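Local coordinates for protein 6-phosphogluconate dehydrogenase (Pseudomonas syringae, PDB 5U5G) that probably reduces 2-oxopropylphosphonate with NADPH on the way to fosfomycin, and belongs to the 6-phosphogluconate dehydrogenase family, at residues A169-I174 and R247-Q252; A179-L184 and G237-D242; K241-A246 and T260-T265. All coordinates share one frame; numbering follows the deposited sequence.

In the fold
The N-terminal part of the chain builds the NADP-binding Rossmann-type domain and its sheet. The chain then enters helix 168-196, which supplies the first segments of contacts 1 and 2. Contact 2 closes a loop when helix 236-247 returns against residues 179-184 beside the bound 2-oxopropylphosphonate. Contact 1 closes a longer loop with 247-252, and contact 2 is nested inside it. Contact 3 closes a short loop of 13 residues between 241-246 and 260-265, crossing contact 1. Contacts 2 and 3 share K241 and D242. Together the three tie helices 168-196, 236-247 and 257-273 into the all-helical C-terminal part.

Contact 1: A169-I174 and R247-Q252; sequences AQRLKI and RRRLPQ. With 7VD ((2-oxopropyl)phosphonic acid), chain F.
R171 and R249 meet where the long helix 168-196 of the 3-hydroxyisobutyrate dehydrogenase-like domain passes the loop after helix 236-247. The loop segment opens with a type I beta turn from R247 to L250. The R249 side chain leaves CB with CG anti to the carbonyl carbon. R249 CD then lies 4.5 Å from I174 CD1. The chain bends at chi3 (53°), and this turns the guanidinium across R171, the two side chains crossing at about a right angle. R249 NE gives a weak bond to water 1, which donates to R171 O at 2.9 Å. One face of the R249 guanidinium has R171 CG over it, offset toward the rim. R249 NH2 sits at the edge of the R171 guanidinium, 3.6 Å from R171 NE, and the two planes are 66° apart. R249 NH1 donates to water 2 at 3.0 Å, and R171 NH2 donates to the same water at 2.8 Å. R171 NH2 also has a salt bridge with E105, which probably eases the closeness of the two charges. R249 NH2 donates to Q197 OE1 of the second subunit. The contact thus lies beside the subunit interface, where L199 of the second subunit also packs on R171.

K173, on the same helix segment, points its ammonium into the ligand pocket. There NZ also bonds to V123 O and N177 OD1. K173 NZ donates to O7, the ketone oxygen of the bound 2-oxopropylphosphonate, at 2.7 Å.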
loop_
_atom_site.group_PDB
_atom_site.type_symbol
_atom_site.label_atom_id
_atom_site.label_comp_id
_atom_site.label_asym_id
_atom_site.label_seq_id
_atom_site.Cartn_x
_atom_site.Cartn_y
_atom_site.Cartn_z
ATOM N N ALA A 169 21.075 3.710 -4.285
ATOM C CA ALA A 169 19.929 4.464 -3.794
ATOM C C ALA A 169 18.939 4.744 -4.915
ATOM O O ALA A 169 17.723 4.616 -4.723
ATOM C CB ALA A 169 20.390 5.770 -3.137
ATOM N N GLN A 170 19.433 5.115 -6.104
ATOM C CA GLN A 170 18.503 5.390 -7.197
ATOM C C GLN A 170 17.816 4.114 -7.659
ATOM O O GLN A 170 16.635 4.141 -8.013
ATOM C CB GLN A 170 19.205 6.065 -8.377
ATOM C CG GLN A 170 19.690 7.500 -8.105
ATOM C CD GLN A 170 18.554 8.481 -7.827
ATOM O OE1 GLN A 170 17.380 8.199 -8.086
ATOM N NE2 GLN A 170 18.902 9.638 -7.311
ATOM N N ARG A 171 18.541 2.993 -7.670
ATOM C CA ARG A 171 17.920 1.721 -8.031
ATOM C C ARG A 171 16.730 1.430 -7.131
ATOM O O ARG A 171 15.647 1.077 -7.609
ATOM C CB ARG A 171 18.948 0.589 -7.950
ATOM C CG ARG A 171 20.017 0.679 -9.024
ATOM C CD ARG A 171 21.102 -0.397 -8.914
ATOM N NE ARG A 171 22.055 -0.196 -10.005
ATOM C CZ ARG A 171 23.273 0.330 -9.875
ATOM N NH1 ARG A 171 23.750 0.670 -8.682
ATOM N NH2 ARG A 171 24.030 0.488 -10.947
ATOM N N LEU A 172 16.915 1.599 -5.817
ATOM C CA LEU A 172 15.854 1.328 -4.852
ATOM C C LEU A 172 14.702 2.327 -4.972
ATOM O O LEU A 172 13.525 1.952 -4.863
ATOM C CB LEU A 172 16.446 1.347 -3.446
ATOM C CG LEU A 172 17.349 0.141 -3.170
ATOM C CD1 LEU A 172 18.288 0.438 -2.015
ATOM C CD2 LEU A 172 16.477 -1.077 -2.879
ATOM N N LYS A 173 15.024 3.606 -5.173
ATOM C CA LYS A 173 13.991 4.627 -5.294
ATOM C C LYS A 173 13.093 4.362 -6.496
ATOM O O LYS A 173 11.863 4.446 -6.388
ATOM C CB LYS A 173 14.642 6.019 -5.401
ATOM C CG LYS A 173 13.688 7.154 -5.863
ATOM C CD LYS A 173 12.661 7.525 -4.768
ATOM C CE LYS A 173 11.713 8.667 -5.250
ATOM N NZ LYS A 173 10.516 8.820 -4.357
ATOM N N ILE A 174 13.693 4.012 -7.642
ATOM C CA ILE A 174 12.923 3.791 -8.868
ATOM C C ILE A 174 11.970 2.605 -8.701
ATOM O O ILE A 174 10.809 2.645 -9.130
ATOM C CB ILE A 174 13.888 3.586 -10.054
ATOM C CG1 ILE A 174 14.670 4.874 -10.356
ATOM C CG2 ILE A 174 13.142 3.104 -11.293
ATOM C CD1 ILE A 174 15.889 4.643 -11.243
ATOM N N ARG A 247 11.195 1.678 -16.811
ATOM C CA ARG A 247 11.042 0.992 -18.088
ATOM C C ARG A 247 12.394 0.641 -18.690
ATOM O O ARG A 247 12.573 -0.451 -19.239
ATOM C CB ARG A 247 10.248 1.845 -19.076
ATOM C CG ARG A 247 9.876 1.090 -20.349
ATOM C CD ARG A 247 9.386 2.015 -21.460
ATOM N NE ARG A 247 10.443 2.895 -21.952
ATOM C CZ ARG A 247 11.405 2.511 -22.790
ATOM N NH1 ARG A 247 11.446 1.256 -23.227
ATOM N NH2 ARG A 247 12.330 3.376 -23.189
ATOM N N ARG A 248 13.356 1.561 -18.598
ATOM C CA ARG A 248 14.664 1.315 -19.179
ATOM C C ARG A 248 15.432 0.226 -18.442
ATOM O O ARG A 248 16.453 -0.242 -18.951
ATOM C CB ARG A 248 15.465 2.604 -19.183
ATOM C CG ARG A 248 14.835 3.746 -19.946
ATOM C CD ARG A 248 15.829 4.885 -19.995
ATOM N NE ARG A 248 17.140 4.421 -20.438
ATOM C CZ ARG A 248 18.179 4.287 -19.621
ATOM N NH1 ARG A 248 18.001 4.550 -18.337
ATOM N NH2 ARG A 248 19.371 3.848 -20.028
ATOM N N ARG A 249 14.972 -0.189 -17.263
ATOM C CA ARG A 249 15.636 -1.241 -16.512
ATOM C C ARG A 249 14.900 -2.574 -16.591
ATOM O O ARG A 249 15.317 -3.540 -15.945
ATOM C CB ARG A 249 15.826 -0.800 -15.060
ATOM C CG ARG A 249 16.554 0.530 -14.964
ATOM C CD ARG A 249 16.904 0.921 -13.534
ATOM N NE ARG A 249 17.637 -0.140 -12.849
ATOM C CZ ARG A 249 18.948 -0.334 -12.942
ATOM N NH1 ARG A 249 19.690 0.464 -13.692
ATOM N NH2 ARG A 249 19.517 -1.334 -12.273
ATOM N N LEU A 250 13.833 -2.650 -17.385
ATOM C CA LEU A 250 13.099 -3.905 -17.548
ATOM C C LEU A 250 13.928 -4.913 -18.337
ATOM O O LEU A 250 14.464 -4.575 -19.401
ATOM C CB LEU A 250 11.779 -3.662 -18.270
ATOM C CG LEU A 250 10.604 -3.162 -17.436
ATOM C CD1 LEU A 250 9.455 -2.810 -18.355
ATOM C CD2 LEU A 250 10.172 -4.220 -16.417
ATOM N N PRO A 251 14.039 -6.151 -17.872
ATOM C CA PRO A 251 14.803 -7.152 -18.618
ATOM C C PRO A 251 14.052 -7.615 -19.856
ATOM O O PRO A 251 12.829 -7.510 -19.957
ATOM C CB PRO A 251 14.971 -8.292 -17.610
ATOM C CG PRO A 251 13.777 -8.168 -16.711
ATOM C CD PRO A 251 13.483 -6.686 -16.616
ATOM N N GLN A 252 14.813 -8.128 -20.816
ATOM C CA GLN A 252 14.239 -8.649 -22.046
ATOM C C GLN A 252 13.780 -10.094 -21.913
ATOM O O GLN A 252 13.194 -10.630 -22.859
ATOM C CB GLN A 252 15.253 -8.543 -23.189
ATOM C CG GLN A 252 16.130 -7.300 -23.129
ATOM C CD GLN A 252 15.405 -6.045 -23.577
ATOM O OE1 GLN A 252 14.358 -6.113 -24.227
ATOM N NE2 GLN A 252 15.963 -4.888 -23.232
HETATM P P1 7VD F . 6.946 10.163 -3.237
HETATM C C1 7VD F . 6.735 11.065 -4.797
HETATM O O2 7VD F . 7.877 8.976 -3.325
HETATM O O3 7VD F . 7.382 11.075 -2.115
HETATM O O4 7VD F . 5.527 9.704 -3.011
HETATM C C6 7VD F . 7.676 10.703 -5.918
HETATM O O7 7VD F . 8.849 10.402 -5.696
HETATM C C8 7VD F . 7.086 10.732 -7.301
HETATM O O HOH W 1 15.888 0.012 -10.283
HETATM O O HOH W 2 22.580 -0.004 -13.286
#

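Contact 2: A179-L184 and G237-D242. With 7VD ((2-oxopropyl)phosphonic acid), chain F; NAP (NADP nicotinamide-adenine-dinucleotide phosphate), chain E.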
loop_
_atom_site.group_PDB
_atom_site.type_symbol
_atom_site.label_atom_id
_atom_site.label_comp_id
_atom_site.label_asym_id
_atom_site.label_seq_id
_atom_site.Cartn_x
_atom_site.Cartn_y
_atom_site.Cartn_z
ATOM N N ALA A 179 6.243 0.721 -7.521
ATOM C CA ALA A 179 5.199 0.176 -6.647
ATOM C C ALA A 179 4.169 1.241 -6.280
ATOM O O ALA A 179 2.970 0.948 -6.186
ATOM C CB ALA A 179 5.822 -0.423 -5.385
ATOM N N GLU A 180 4.624 2.481 -6.059
ATOM C CA GLU A 180 3.703 3.604 -5.894
ATOM C C GLU A 180 2.726 3.669 -7.052
ATOM O O GLU A 180 1.510 3.791 -6.859
ATOM C CB GLU A 180 4.480 4.925 -5.834
ATOM C CG GLU A 180 5.440 5.054 -4.677
ATOM C CD GLU A 180 6.107 6.420 -4.629
ATOM O OE1 GLU A 180 6.084 7.121 -5.659
ATOM O OE2 GLU A 180 6.660 6.780 -3.559
ATOM N N SER A 181 3.266 3.615 -8.271
ATOM C CA SER A 181 2.466 3.803 -9.472
ATOM C C SER A 181 1.415 2.713 -9.599
ATOM O O SER A 181 0.261 2.987 -9.952
ATOM C CB SER A 181 3.379 3.827 -10.700
ATOM O OG SER A 181 4.467 4.723 -10.506
ATOM N N ILE A 182 1.796 1.470 -9.304
ATOM C CA ILE A 182 0.840 0.367 -9.349
ATOM C C ILE A 182 -0.223 0.538 -8.269
ATOM O O ILE A 182 -1.418 0.349 -8.520
ATOM C CB ILE A 182 1.567 -0.979 -9.199
ATOM C CG1 ILE A 182 2.496 -1.207 -10.400
ATOM C CG2 ILE A 182 0.533 -2.091 -9.082
ATOM C CD1 ILE A 182 3.615 -2.260 -10.152
ATOM N N ASN A 183 0.205 0.871 -7.042
ATOM C CA ASN A 183 -0.742 1.061 -5.948
ATOM C C ASN A 183 -1.710 2.193 -6.250
ATOM O O ASN A 183 -2.912 2.093 -5.957
ATOM C CB ASN A 183 -0.007 1.368 -4.636
ATOM C CG ASN A 183 0.859 0.207 -4.158
ATOM O OD1 ASN A 183 0.785 -0.893 -4.692
ATOM N ND2 ASN A 183 1.669 0.453 -3.138
ATOM N N LEU A 184 -1.186 3.303 -6.780
ATOM C CA LEU A 184 -2.012 4.468 -7.068
ATOM C C LEU A 184 -3.044 4.153 -8.135
ATOM O O LEU A 184 -4.225 4.477 -7.981
ATOM C CB LEU A 184 -1.131 5.643 -7.500
ATOM C CG LEU A 184 -1.874 6.946 -7.863
ATOM C CD1 LEU A 184 -2.755 7.423 -6.711
ATOM C CD2 LEU A 184 -0.886 8.038 -8.248
ATOM N N GLY A 237 4.398 14.720 -15.190
ATOM C CA GLY A 237 5.756 14.792 -15.706
ATOM C C GLY A 237 6.755 14.092 -14.804
ATOM O O GLY A 237 7.597 13.317 -15.271
ATOM N N VAL A 238 6.663 14.346 -13.491
ATOM C CA VAL A 238 7.573 13.707 -12.544
ATOM C C VAL A 238 7.288 12.210 -12.446
ATOM O O VAL A 238 8.211 11.384 -12.437
ATOM C CB VAL A 238 7.481 14.399 -11.170
ATOM C CG1 VAL A 238 8.015 13.501 -10.067
ATOM C CG2 VAL A 238 8.264 15.720 -11.196
ATOM N N ARG A 239 6.009 11.841 -12.371
ATOM C CA ARG A 239 5.632 10.435 -12.278
ATOM C C ARG A 239 6.124 9.657 -13.492
ATOM O O ARG A 239 6.716 8.578 -13.355
ATOM C CB ARG A 239 4.107 10.316 -12.141
ATOM C CG ARG A 239 3.591 8.888 -11.935
ATOM C CD ARG A 239 3.270 8.652 -10.460
ATOM N NE ARG A 239 4.315 7.861 -9.847
ATOM C CZ ARG A 239 4.662 7.893 -8.563
ATOM N NH1 ARG A 239 4.072 8.712 -7.704
ATOM N NH2 ARG A 239 5.643 7.100 -8.150
ATOM N N CYS A 240 5.904 10.206 -14.693
ATOM C CA CYS A 240 6.293 9.512 -15.926
ATOM C C CYS A 240 7.808 9.487 -16.126
ATOM O O CYS A 240 8.335 8.533 -16.717
ATOM C CB CYS A 240 5.599 10.156 -17.135
ATOM S SG CYS A 240 3.819 9.731 -17.262
ATOM N N LYS A 241 8.523 10.511 -15.647
ATOM C CA LYS A 241 9.980 10.443 -15.631
ATOM C C LYS A 241 10.451 9.199 -14.883
ATOM O O LYS A 241 11.318 8.457 -15.364
ATOM C CB LYS A 241 10.569 11.713 -15.004
ATOM C CG LYS A 241 12.018 11.540 -14.518
ATOM C CD LYS A 241 12.608 12.811 -13.911
ATOM C CE LYS A 241 11.985 13.170 -12.548
ATOM N NZ LYS A 241 12.353 12.252 -11.432
ATOM N N ASP A 242 9.870 8.937 -13.705
ATOM C CA ASP A 242 10.314 7.797 -12.911
ATOM C C ASP A 242 9.890 6.474 -13.549
ATOM O O ASP A 242 10.655 5.504 -13.537
ATOM C CB ASP A 242 9.796 7.921 -11.474
ATOM C CG ASP A 242 10.413 9.101 -10.733
ATOM O OD1 ASP A 242 11.394 9.685 -11.261
ATOM O OD2 ASP A 242 9.921 9.453 -9.633
HETATM P P1 7VD F . 6.946 10.163 -3.237
HETATM C C1 7VD F . 6.735 11.065 -4.797
HETATM O O2 7VD F . 7.877 8.976 -3.325
HETATM O O3 7VD F . 7.382 11.075 -2.115
HETATM O O4 7VD F . 5.527 9.704 -3.011
HETATM C C6 7VD F . 7.676 10.703 -5.918
HETATM O O7 7VD F . 8.849 10.402 -5.696
HETATM C C8 7VD F . 7.086 10.732 -7.301
HETATM P PA NAP E . 8.886 20.233 -10.200
HETATM O O1A NAP E . 8.469 19.981 -11.602
HETATM O O2A NAP E . 7.903 20.750 -9.179
HETATM O O5B NAP E . 10.213 21.233 -10.181
HETATM C C5B NAP E . 11.154 20.698 -11.080
HETATM C C4B NAP E . 12.485 21.432 -10.809
HETATM O O4B NAP E . 13.482 21.068 -11.763
HETATM C C3B NAP E . 12.248 22.984 -10.873
HETATM O O3B NAP E . 13.105 23.611 -9.969
HETATM C C2B NAP E . 12.742 23.286 -12.302
HETATM O O2B NAP E . 13.229 24.523 -12.490
HETATM C C1B NAP E . 13.953 22.271 -12.341
HETATM N N9A NAP E . 14.327 22.052 -13.725
HETATM C C8A NAP E . 13.740 21.200 -14.683
HETATM N N7A NAP E . 14.341 21.280 -15.902
HETATM C C5A NAP E . 15.350 22.234 -15.710
HETATM C C6A NAP E . 16.319 22.774 -16.574
HETATM N N6A NAP E . 16.404 22.365 -17.882
HETATM N N1A NAP E . 17.201 23.715 -16.148
HETATM C C2A NAP E . 17.081 24.092 -14.837
HETATM N N3A NAP E . 16.223 23.669 -13.898
HETATM C C4A NAP E . 15.351 22.724 -14.365
HETATM O O3 NAP E . 9.384 18.713 -9.828
HETATM P PN NAP E . 9.258 18.326 -8.280
HETATM O O1N NAP E . 9.847 19.332 -7.371
HETATM O O2N NAP E . 8.001 17.548 -7.958
HETATM O O5D NAP E . 10.403 17.013 -8.181
HETATM C C5D NAP E . 11.684 17.457 -8.119
HETATM C C4D NAP E . 12.549 16.242 -7.832
HETATM O O4D NAP E . 12.129 15.624 -6.588
HETATM C C3D NAP E . 12.328 15.162 -8.972
HETATM O O3D NAP E . 13.548 14.524 -9.222
HETATM C C2D NAP E . 11.332 14.207 -8.351
HETATM O O2D NAP E . 11.457 12.889 -8.816
HETATM C C1D NAP E . 11.796 14.268 -6.858
HETATM N N1N NAP E . 10.725 13.895 -5.955
HETATM C C2N NAP E . 9.473 14.564 -5.959
HETATM C C3N NAP E . 8.529 14.212 -5.017
HETATM C C7N NAP E . 7.237 14.902 -4.968
HETATM O O7N NAP E . 6.381 14.651 -4.118
HETATM N N7N NAP E . 6.967 15.916 -5.870
HETATM C C4N NAP E . 8.800 13.166 -3.967
HETATM C C5N NAP E . 10.115 12.533 -4.077
HETATM C C6N NAP E . 10.988 12.880 -5.022
HETATM P P2B NAP E . 11.964 25.806 -12.897
HETATM O O1X NAP E . 11.373 25.975 -11.532
HETATM O O2X NAP E . 12.828 26.956 -13.423
HETATM O O3X NAP E . 11.153 25.040 -13.913
#
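R239 reaches across to E180, joining helix 236-247 to helix 168-196 in the helical C-terminal domain of this dehydrogenase family. S181 N lies over one face of the R239 guanidinium, and methyl C8 of the bound 2-oxopropylphosphonate lies over the opposite face. E180 OE1 comes at the edge, in the guanidinium plane. R239 NH2 donates to E180 OE1 at 2.5 Å, shorter than usual, nearly straight at 170° and through the anti lone pair. R239 NH1 adds a weak bond, so this one carboxylate oxygen takes N-H groups from both terminal nitrogens. The carboxylate is turned 70° from the guanidinium. The bends at chi2 (101°) and chi3 bring the tip of R239 back to the neighbouring helix. R239 NE gives a weak bond to S181 OG, which also bonds to N177 O. R239 NH1 has further partners in Q279 and Y217.

The contact lines the ligand pocket. E180 OE2 lies 2.5 Å from phosphonate oxygen O2 of the bound 2-oxopropylphosphonate. On the cofactor side, V238 CG2 is 3.5 Å from NADP O3. K241 NZ donates to the NADP ribose oxygen O2D at 2.8 Å. K241 NZ also forms a salt bridge with D242 OD1, on the syn side, at 2.7 Å.

Contact 3: K241-A246 and T260-T265. With NAP (NADP nicotinamide-adenine-dinucleotide phosphate), chain E.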
loop_
_atom_site.group_PDB
_atom_site.type_symbol
_atom_site.label_atom_id
_atom_site.label_comp_id
_atom_site.label_asym_id
_atom_site.label_seq_id
_atom_site.Cartn_x
_atom_site.Cartn_y
_atom_site.Cartn_z
ATOM N N LYS A 241 8.523 10.511 -15.647
ATOM C CA LYS A 241 9.980 10.443 -15.631
ATOM C C LYS A 241 10.451 9.199 -14.883
ATOM O O LYS A 241 11.318 8.457 -15.364
ATOM C CB LYS A 241 10.569 11.713 -15.004
ATOM C CG LYS A 241 12.018 11.540 -14.518
ATOM C CD LYS A 241 12.608 12.811 -13.911
ATOM C CE LYS A 241 11.985 13.170 -12.548
ATOM N NZ LYS A 241 12.353 12.252 -11.432
ATOM N N ASP A 242 9.870 8.937 -13.705
ATOM C CA ASP A 242 10.314 7.797 -12.911
ATOM C C ASP A 242 9.890 6.474 -13.549
ATOM O O ASP A 242 10.655 5.504 -13.537
ATOM C CB ASP A 242 9.796 7.921 -11.474
ATOM C CG ASP A 242 10.413 9.101 -10.733
ATOM O OD1 ASP A 242 11.394 9.685 -11.261
ATOM O OD2 ASP A 242 9.921 9.453 -9.633
ATOM N N LEU A 243 8.688 6.425 -14.132
ATOM C CA LEU A 243 8.249 5.221 -14.838
ATOM C C LEU A 243 9.173 4.906 -16.011
ATOM O O LEU A 243 9.439 3.736 -16.318
ATOM C CB LEU A 243 6.815 5.408 -15.338
ATOM C CG LEU A 243 5.610 4.759 -14.635
ATOM C CD1 LEU A 243 5.992 3.696 -13.599
ATOM C CD2 LEU A 243 4.637 5.786 -14.079
ATOM N N GLU A 244 9.653 5.942 -16.691
ATOM C CA GLU A 244 10.579 5.745 -17.795
ATOM C C GLU A 244 11.939 5.262 -17.298
ATOM O O GLU A 244 12.575 4.416 -17.936
ATOM C CB GLU A 244 10.702 7.046 -18.589
ATOM C CG GLU A 244 11.664 6.990 -19.767
ATOM C CD GLU A 244 11.232 6.002 -20.825
ATOM O OE1 GLU A 244 10.018 5.678 -20.891
ATOM O OE2 GLU A 244 12.116 5.549 -21.591
ATOM N N LEU A 245 12.400 5.763 -16.153
ATOM C CA LEU A 245 13.614 5.193 -15.572
ATOM C C LEU A 245 13.433 3.703 -15.287
ATOM O O LEU A 245 14.327 2.895 -15.570
ATOM C CB LEU A 245 14.005 5.949 -14.307
ATOM C CG LEU A 245 14.375 7.424 -14.499
ATOM C CD1 LEU A 245 14.535 8.098 -13.153
ATOM C CD2 LEU A 245 15.648 7.560 -15.329
ATOM N N ALA A 246 12.256 3.316 -14.782
ATOM C CA ALA A 246 11.975 1.908 -14.507
ATOM C C ALA A 246 11.852 1.105 -15.797
ATOM O O ALA A 246 12.329 -0.037 -15.874
ATOM C CB ALA A 246 10.689 1.783 -13.685
ATOM N N THR A 260 4.661 -2.950 -16.519
ATOM C CA THR A 260 4.484 -2.420 -17.865
ATOM C C THR A 260 3.136 -1.716 -18.012
ATOM O O THR A 260 3.040 -0.684 -18.686
ATOM C CB THR A 260 4.649 -3.548 -18.893
ATOM O OG1 THR A 260 6.037 -3.932 -18.960
ATOM C CG2 THR A 260 4.215 -3.096 -20.265
ATOM N N LEU A 261 2.088 -2.238 -17.366
ATOM C CA LEU A 261 0.796 -1.546 -17.391
ATOM C C LEU A 261 0.886 -0.182 -16.716
ATOM O O LEU A 261 0.318 0.802 -17.209
ATOM C CB LEU A 261 -0.290 -2.401 -16.733
ATOM C CG LEU A 261 -1.717 -1.846 -16.801
ATOM C CD1 LEU A 261 -2.186 -1.612 -18.246
ATOM C CD2 LEU A 261 -2.650 -2.817 -16.081
ATOM N N ALA A 262 1.621 -0.095 -15.604
ATOM C CA ALA A 262 1.777 1.186 -14.920
ATOM C C ALA A 262 2.509 2.204 -15.793
ATOM O O ALA A 262 2.146 3.383 -15.815
ATOM C CB ALA A 262 2.511 0.988 -13.595
ATOM N N MET A 263 3.530 1.766 -16.528
ATOM C CA MET A 263 4.240 2.673 -17.429
ATOM C C MET A 263 3.318 3.191 -18.533
ATOM O O MET A 263 3.241 4.400 -18.774
ATOM C CB MET A 263 5.461 1.969 -18.027
ATOM C CG MET A 263 6.375 1.422 -16.972
ATOM S SD MET A 263 7.517 0.161 -17.552
ATOM C CE MET A 263 8.314 -0.245 -16.004
ATOM N N THR A 264 2.603 2.287 -19.216
ATOM C CA THR A 264 1.727 2.729 -20.294
ATOM C C THR A 264 0.570 3.572 -19.762
ATOM O O THR A 264 0.212 4.587 -20.369
ATOM C CB THR A 264 1.196 1.536 -21.089
ATOM O OG1 THR A 264 0.424 0.696 -20.223
ATOM C CG2 THR A 264 2.339 0.725 -21.663
ATOM N N THR A 265 -0.015 3.180 -18.621
ATOM C CA THR A 265 -1.187 3.884 -18.105
ATOM C C THR A 265 -0.873 5.346 -17.810
ATOM O O THR A 265 -1.624 6.249 -18.205
ATOM C CB THR A 265 -1.727 3.205 -16.838
ATOM O OG1 THR A 265 -2.140 1.859 -17.125
ATOM C CG2 THR A 265 -2.927 3.979 -16.301
HETATM P PA NAP E . 8.886 20.233 -10.200
HETATM O O1A NAP E . 8.469 19.981 -11.602
HETATM O O2A NAP E . 7.903 20.750 -9.179
HETATM O O5B NAP E . 10.213 21.233 -10.181
HETATM C C5B NAP E . 11.154 20.698 -11.080
HETATM C C4B NAP E . 12.485 21.432 -10.809
HETATM O O4B NAP E . 13.482 21.068 -11.763
HETATM C C3B NAP E . 12.248 22.984 -10.873
HETATM O O3B NAP E . 13.105 23.611 -9.969
HETATM C C2B NAP E . 12.742 23.286 -12.302
HETATM O O2B NAP E . 13.229 24.523 -12.490
HETATM C C1B NAP E . 13.953 22.271 -12.341
HETATM N N9A NAP E . 14.327 22.052 -13.725
HETATM C C8A NAP E . 13.740 21.200 -14.683
HETATM N N7A NAP E . 14.341 21.280 -15.902
HETATM C C5A NAP E . 15.350 22.234 -15.710
HETATM C C6A NAP E . 16.319 22.774 -16.574
HETATM N N6A NAP E . 16.404 22.365 -17.882
HETATM N N1A NAP E . 17.201 23.715 -16.148
HETATM C C2A NAP E . 17.081 24.092 -14.837
HETATM N N3A NAP E . 16.223 23.669 -13.898
HETATM C C4A NAP E . 15.351 22.724 -14.365
HETATM O O3 NAP E . 9.384 18.713 -9.828
HETATM P PN NAP E . 9.258 18.326 -8.280
HETATM O O1N NAP E . 9.847 19.332 -7.371
HETATM O O2N NAP E . 8.001 17.548 -7.958
HETATM O O5D NAP E . 10.403 17.013 -8.181
HETATM C C5D NAP E . 11.684 17.457 -8.119
HETATM C C4D NAP E . 12.549 16.242 -7.832
HETATM O O4D NAP E . 12.129 15.624 -6.588
HETATM C C3D NAP E . 12.328 15.162 -8.972
HETATM O O3D NAP E . 13.548 14.524 -9.222
HETATM C C2D NAP E . 11.332 14.207 -8.351
HETATM O O2D NAP E . 11.457 12.889 -8.816
HETATM C C1D NAP E . 11.796 14.268 -6.858
HETATM N N1N NAP E . 10.725 13.895 -5.955
HETATM C C2N NAP E . 9.473 14.564 -5.959
HETATM C C3N NAP E . 8.529 14.212 -5.017
HETATM C C7N NAP E . 7.237 14.902 -4.968
HETATM O O7N NAP E . 6.381 14.651 -4.118
HETATM N N7N NAP E . 6.967 15.916 -5.870
HETATM C C4N NAP E . 8.800 13.166 -3.967
HETATM C C5N NAP E . 10.115 12.533 -4.077
HETATM C C6N NAP E . 10.988 12.880 -5.022
HETATM P P2B NAP E . 11.964 25.806 -12.897
HETATM O O1X NAP E . 11.373 25.975 -11.532
HETATM O O2X NAP E . 12.828 26.956 -13.423
HETATM O O3X NAP E . 11.153 25.040 -13.913
#
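Helices 241-246 and 260-265 run roughly antiparallel, at 142° between their N-to-C directions. Their axes come within 9.5 Å. The backbones approach closely at L243 and M263, whose CA atoms are 5.4 Å apart.

L243 is directed toward the partner helix. L243 CG lies 3.7 Å from M263 CA, so the branch point of the leucine rests on the partner backbone. The two methyls then part. L243 CD1 meets M263 CG at 4.1 Å and also reaches A262 CB at the edge of contact range. L243 CD2 lies 3.9 Å from the carbonyl oxygen A262 O.

M263 starts beside this leucine and its side chain crosses it obliquely. The chain is extended beyond CG (chi2 161°, chi3 -177°), which carries its methyl along to A246. M263 CE touches A246 CB at 3.9 Å and also lies against the A246 backbone, at the carbonyl carbon. The join is apolar and buried.

A polar detail lies within helix 260-265. L261 O accepts from T265 N, from T265 OG1 at 2.7 Å and from T264 OG1. Three donors thus share one carbonyl oxygen; the T265 hydroxyl comes from above the carbonyl plane.

The join is plain helix packing, but K241 and D242 at the start of the first segment reach the NADP and ligand pocket. Helix 168-196 completes the packing: L178 and S181 touch L243, and I174 lies against L245 and A246. In the second subunit, F258 packs on L261, A262 and T265, so helix 257-273 lies between helix 236-247 and that chain.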